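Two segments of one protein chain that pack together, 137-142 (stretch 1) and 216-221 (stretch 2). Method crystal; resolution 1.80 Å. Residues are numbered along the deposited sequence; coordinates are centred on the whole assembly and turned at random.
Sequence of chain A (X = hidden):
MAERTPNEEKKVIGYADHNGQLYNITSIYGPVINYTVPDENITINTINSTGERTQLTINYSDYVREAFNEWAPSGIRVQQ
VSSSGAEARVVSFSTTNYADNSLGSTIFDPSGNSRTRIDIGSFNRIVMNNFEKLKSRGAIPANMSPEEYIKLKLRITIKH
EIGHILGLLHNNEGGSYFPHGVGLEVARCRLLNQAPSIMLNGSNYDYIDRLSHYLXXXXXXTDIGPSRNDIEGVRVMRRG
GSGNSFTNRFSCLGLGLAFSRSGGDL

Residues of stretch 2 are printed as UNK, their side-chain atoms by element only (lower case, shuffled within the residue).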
# COMPACT_ATOMS: atom_id res chain seq x y z
N ARG A 137 31.41 -11.69 9.57
CA ARG A 137 30.03 -11.89 9.14
C ARG A 137 29.88 -11.47 7.68
O ARG A 137 28.86 -11.75 7.04
CB ARG A 137 29.05 -11.10 10.02
CG ARG A 137 28.23 -11.98 10.96
CD ARG A 137 27.50 -13.09 10.19
NE ARG A 137 26.54 -12.58 9.22
CZ ARG A 137 26.25 -13.17 8.06
NH1 ARG A 137 26.85 -14.31 7.73
NH2 ARG A 137 25.37 -12.63 7.24
N GLY A 138 30.90 -10.81 7.15
CA GLY A 138 30.93 -10.42 5.76
C GLY A 138 30.11 -9.17 5.47
O GLY A 138 29.71 -8.94 4.33
N ALA A 139 29.88 -8.37 6.50
CA ALA A 139 29.15 -7.11 6.34
C ALA A 139 30.02 -6.07 5.64
O ALA A 139 29.52 -5.16 4.98
CB ALA A 139 28.68 -6.59 7.69
N ILE A 140 31.34 -6.21 5.81
CA ILE A 140 32.29 -5.35 5.12
C ILE A 140 33.32 -6.23 4.41
O ILE A 140 33.65 -7.31 4.91
CB ILE A 140 33.02 -4.39 6.09
CG1 ILE A 140 33.58 -5.15 7.30
CG2 ILE A 140 32.08 -3.28 6.55
CD1 ILE A 140 34.36 -4.28 8.26
N PRO A 141 33.81 -5.79 3.25
CA PRO A 141 34.78 -6.61 2.51
C PRO A 141 36.09 -6.77 3.29
O PRO A 141 36.60 -5.79 3.82
CB PRO A 141 35.00 -5.82 1.22
CG PRO A 141 34.66 -4.41 1.57
CD PRO A 141 33.55 -4.51 2.57
N ALA A 142 36.60 -8.00 3.36
CA ALA A 142 37.88 -8.26 4.02
C ALA A 142 39.00 -7.44 3.37
O ALA A 142 40.06 -7.24 3.95
CB ALA A 142 38.21 -9.75 3.98
N UNK A 216 22.82 -8.52 0.60
CA UNK A 216 23.27 -9.91 0.47
C UNK A 216 24.72 -10.00 -0.01
O UNK A 216 25.09 -10.91 -0.76
c UNK A 216 20.38 -12.27 -0.65
o UNK A 216 20.85 -13.42 -0.84
c UNK A 216 22.34 -10.68 -0.47
o UNK A 216 19.30 -11.89 -1.15
c UNK A 216 21.15 -11.31 0.24
N UNK A 217 25.53 -9.05 0.44
CA UNK A 217 26.95 -8.99 0.08
C UNK A 217 27.62 -7.94 0.97
O UNK A 217 26.92 -7.19 1.66
n UNK A 217 26.17 -3.43 -3.58
c UNK A 217 26.74 -7.04 -3.27
c UNK A 217 26.38 -7.42 -1.84
c UNK A 217 27.12 -8.65 -1.40
c UNK A 217 26.72 -4.57 -3.20
n UNK A 217 26.21 -5.72 -3.63
n UNK A 217 27.78 -4.56 -2.41
N UNK A 218 28.96 -7.89 0.97
CA UNK A 218 29.64 -6.84 1.75
C UNK A 218 29.28 -5.42 1.29
O UNK A 218 28.91 -5.22 0.13
c UNK A 218 29.93 -8.86 0.42
c UNK A 218 31.18 -8.05 0.33
c UNK A 218 31.13 -7.12 1.51
N UNK A 219 29.38 -4.46 2.20
CA UNK A 219 28.94 -3.09 1.95
C UNK A 219 30.09 -2.10 1.82
O UNK A 219 30.99 -2.07 2.65
c UNK A 219 26.63 -3.24 2.91
c UNK A 219 27.88 -1.10 3.08
c UNK A 219 27.99 -2.61 3.07
N UNK A 220 30.05 -1.29 0.76
CA UNK A 220 30.99 -0.18 0.61
C UNK A 220 30.26 1.16 0.76
O UNK A 220 29.11 1.19 1.19
c UNK A 220 31.72 -0.23 -0.74
c UNK A 220 32.52 -1.52 -0.87
o UNK A 220 30.77 -0.15 -1.81
N UNK A 221 30.93 2.25 0.40
CA UNK A 221 30.42 3.58 0.68
C UNK A 221 29.46 4.09 -0.40
O UNK A 221 28.68 5.01 -0.16
o UNK A 221 34.23 5.05 3.32
o UNK A 221 33.69 6.21 1.55
c UNK A 221 33.58 5.20 2.27
c UNK A 221 32.64 4.09 1.83
c UNK A 221 31.58 4.57 0.85

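Position 216 carries five side-chain atoms, three carbons in an unbranched chain with two oxygens on the last. That is a carboxylate two methylenes from the backbone, and the residue is Glu 216. It has positive phi, being the first residue to leave helical geometry after a helix, and it makes no contact with stretch 1.

At position 217 the side chain has four carbons and three nitrogens: three carbons in a row, a nitrogen, then a carbon bearing two more nitrogens. This guanidinium group identifies Arg 217. Its CA-to-CB bond points away from stretch 1 and the side chain stays out of contact, so the contact here is made by the backbone, with its C lying 4.1 Å from Gly 138 O.

Position 218 has just three side-chain carbons, and they close a ring onto the backbone nitrogen, which leaves no amide hydrogen to donate. The residue is Pro 218. Its CA approaches Gly 138 O at 3.3 Å in a CA-H...O contact, while its CB lies 3.5 Å from Pro 141 N and 3.7 Å from Pro 141 CD, bringing the two proline rings into apolar contact.

Three carbons are again present at position 219, but here one carries the other two and no ring forms. This beta-branched, wholly hydrocarbon side chain is that of Val 219, with chi1 in the t well. Its amide N donates a hydrogen bond to Ala 139 O, 2.9 Å away with an N-H...O angle of 149°. Its own carbonyl O meets Pro 141 CD at 3.5 Å; buried by the contact, that oxygen has no polar partner in the model.

Position 220 is branched at CB, which bears one oxygen and one carbon, the signature of Thr 220. The methyl CG2 lies 4.3 Å from Pro 141 CG, a loose apolar approach.

The side chain at position 221 repeats the pattern of three carbons and a terminal pair of oxygens, giving Glu 221. It does not touch stretch 1, and its OE1 is hydrogen-bonded elsewhere in the structure.

The two loops bury 243 Å² between them, and their backbones come close where Ile 140 CA and Pro 218 CA are 4.5 Å apart. A single hydrogen bond, Val 219 N to Ala 139 O at 2.9 Å, ties the two stretches together. Beside it, Pro 141 and Pro 218 supply apolar packing, whereas Ala 139 and Ile 140 direct their CA-to-CB bonds away and contribute mainly through backbone atoms.

Stretch 2 216-221: ERPVTE
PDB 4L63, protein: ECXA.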